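Local coordinates for putative cell invasion protein with MAC/Perforin domain (PDB 3KK7) that is of unproven function but, as a bacterial member of the membrane-attack complex/perforin family, possibly acts on membranes, at residues 199-204 and 357-362. Residues are numbered along the deposited sequence; the frame is centred on the assembly and turned at random.
Sequences SSMVEL and QRYNDT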
loop_
_atom_site.group_PDB
_atom_site.type_symbol
_atom_site.label_atom_id
_atom_site.label_comp_id
_atom_site.label_asym_id
_atom_site.label_seq_id
_atom_site.Cartn_x
_atom_site.Cartn_y
_atom_site.Cartn_z
ATOM N N SER A 199 3.930 12.574 -6.965
ATOM C CA SER A 199 3.714 11.472 -7.875
ATOM C C SER A 199 2.315 10.930 -7.560
ATOM O O SER A 199 1.646 11.417 -6.637
ATOM C CB SER A 199 4.821 10.409 -7.724
ATOM O OG SER A 199 4.756 9.728 -6.485
ATOM N N SER A 200 1.870 9.969 -8.365
ATOM C CA SER A 200 0.566 9.379 -8.176
ATOM C C SER A 200 0.710 8.280 -7.159
ATOM O O SER A 200 1.798 7.763 -6.947
ATOM C CB SER A 200 0.031 8.798 -9.487
ATOM O OG SER A 200 0.825 7.710 -9.934
HETATM N N MSE A 201 -0.384 7.913 -6.525
HETATM C CA MSE A 201 -0.356 6.805 -5.603
HETATM C C MSE A 201 0.211 5.534 -6.282
HETATM O O MSE A 201 0.956 4.742 -5.651
HETATM C CB MSE A 201 -1.767 6.575 -5.048
HETATM C CG MSE A 201 -1.891 5.415 -4.043
HETATM SE SE MSE A 201 -0.755 5.646 -2.473
HETATM C CE MSE A 201 -1.464 7.392 -1.914
ATOM N N VAL A 202 -0.165 5.329 -7.550
ATOM C CA VAL A 202 0.344 4.218 -8.323
ATOM C C VAL A 202 1.879 4.224 -8.315
ATOM O O VAL A 202 2.505 3.203 -8.019
ATOM C CB VAL A 202 -0.195 4.213 -9.788
ATOM C CG1 VAL A 202 0.715 3.374 -10.726
ATOM C CG2 VAL A 202 -1.663 3.711 -9.829
ATOM N N GLU A 203 2.458 5.387 -8.629
ATOM C CA GLU A 203 3.918 5.568 -8.685
ATOM C C GLU A 203 4.582 5.386 -7.311
ATOM O O GLU A 203 5.634 4.745 -7.190
ATOM C CB GLU A 203 4.252 6.943 -9.289
ATOM C CG GLU A 203 4.286 6.956 -10.853
ATOM C CD GLU A 203 4.075 8.343 -11.499
ATOM O OE1 GLU A 203 3.972 9.367 -10.780
ATOM O OE2 GLU A 203 3.999 8.399 -12.753
ATOM N N LEU A 204 3.943 5.934 -6.278
ATOM C CA LEU A 204 4.418 5.818 -4.921
ATOM C C LEU A 204 4.465 4.342 -4.540
ATOM O O LEU A 204 5.448 3.887 -3.955
ATOM C CB LEU A 204 3.520 6.639 -3.972
ATOM C CG LEU A 204 3.861 6.803 -2.466
ATOM C CD1 LEU A 204 3.004 7.912 -1.824
ATOM C CD2 LEU A 204 3.725 5.479 -1.690
ATOM N N GLN A 357 -8.097 6.523 0.691
ATOM C CA GLN A 357 -9.021 5.782 -0.148
ATOM C C GLN A 357 -8.371 5.296 -1.449
ATOM O O GLN A 357 -8.544 4.147 -1.849
ATOM C CB GLN A 357 -10.232 6.668 -0.441
ATOM C CG GLN A 357 -11.443 5.982 -1.108
ATOM C CD GLN A 357 -11.891 4.760 -0.346
ATOM O OE1 GLN A 357 -11.753 4.703 0.886
ATOM N NE2 GLN A 357 -12.418 3.756 -1.066
ATOM N N ARG A 358 -7.586 6.152 -2.092
ATOM C CA ARG A 358 -6.920 5.788 -3.342
ATOM C C ARG A 358 -5.900 4.659 -3.177
ATOM O O ARG A 358 -5.816 3.799 -4.046
ATOM C CB ARG A 358 -6.275 7.011 -3.999
ATOM C CG ARG A 358 -5.717 6.715 -5.371
ATOM C CD ARG A 358 -5.505 7.938 -6.231
ATOM N NE ARG A 358 -6.786 8.519 -6.621
ATOM C CZ ARG A 358 -7.578 8.064 -7.590
ATOM N NH1 ARG A 358 -7.223 7.029 -8.316
ATOM N NH2 ARG A 358 -8.740 8.667 -7.845
ATOM N N TYR A 359 -5.119 4.706 -2.090
ATOM C CA TYR A 359 -4.235 3.637 -1.707
ATOM C C TYR A 359 -5.036 2.342 -1.614
ATOM O O TYR A 359 -4.697 1.331 -2.245
ATOM C CB TYR A 359 -3.535 3.903 -0.345
ATOM C CG TYR A 359 -2.946 2.621 0.247
ATOM C CD1 TYR A 359 -1.728 2.123 -0.194
ATOM C CD2 TYR A 359 -3.640 1.876 1.181
ATOM C CE1 TYR A 359 -1.208 0.920 0.305
ATOM C CE2 TYR A 359 -3.127 0.700 1.685
ATOM C CZ TYR A 359 -1.912 0.215 1.235
ATOM O OH TYR A 359 -1.401 -0.986 1.747
ATOM N N ASN A 360 -6.100 2.377 -0.832
ATOM C CA ASN A 360 -6.950 1.196 -0.668
ATOM C C ASN A 360 -7.572 0.703 -1.967
ATOM O O ASN A 360 -7.544 -0.504 -2.285
ATOM C CB ASN A 360 -8.029 1.442 0.396
ATOM C CG ASN A 360 -7.473 1.319 1.794
ATOM O OD1 ASN A 360 -7.062 0.231 2.174
ATOM N ND2 ASN A 360 -7.411 2.416 2.546
ATOM N N ASP A 361 -8.098 1.631 -2.728
ATOM C CA ASP A 361 -8.755 1.262 -3.961
ATOM C C ASP A 361 -7.722 0.719 -4.976
ATOM O O ASP A 361 -8.027 -0.163 -5.802
ATOM C CB ASP A 361 -9.499 2.483 -4.547
ATOM C CG ASP A 361 -10.861 2.745 -3.910
ATOM O OD1 ASP A 361 -11.440 1.866 -3.224
ATOM O OD2 ASP A 361 -11.380 3.858 -4.163
ATOM N N THR A 362 -6.497 1.234 -4.922
ATOM C CA THR A 362 -5.503 0.842 -5.909
ATOM C C THR A 362 -5.006 -0.535 -5.519
ATOM O O THR A 362 -4.872 -1.419 -6.363
ATOM C CB THR A 362 -4.376 1.855 -5.990
ATOM O OG1 THR A 362 -4.908 3.144 -6.336
ATOM C CG2 THR A 362 -3.334 1.436 -7.003
#
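The Tyr-359 ring meets selenomethionine Met-201 at its edge. The SE atom of Met-201 lies near the ring plane, and its closest atom is Tyr-359 CB at 3.9 Å. The hydroxyl end of the ring points off from residues 199-204, and Tyr-359 OH hydrogen-bonds with the backbone O of Glu-210. The other flat group, the guanidinium of Arg-358, also turns elsewhere and forms a salt bridge with Asp-406. The aliphatic part of the Arg-358 side chain stays at the contact, with Arg-358 CG 4.0 Å from Met-201 CB. Met-201 has the largest share of the contact. Its CG is anti to the backbone N (chi1 180°) and touches Tyr-359 CA at 3.8 Å. A bend at chi2 (59°) then lays SE beside Tyr-359 CB; the further bend at chi3 places only the terminal CE. Val-202 and Thr-362 cross at about a right angle and meet methyl to methyl, CG2 to CG2, at 4.0 Å. Thr-362 OG1 donates to Arg-358 O at 2.5 Å, and that carbonyl also accepts from Thr-362 N. An alanine in place of Thr-362 would remove this methyl and hydroxyl, and would probably loosen the packing on Val-202. Ser-200 and Glu-203 form a capping box: Ser-200 OG accepts from Glu-203 N at 3.1 Å, and Glu-203 OE1 from Ser-200 N. The contact is buried apolar packing within the MACPF region. It sets the first turn of helix 201-208, which follows helix 190-198 and leads into strand 211-218 of the large antiparallel sheet, against helix 353-363.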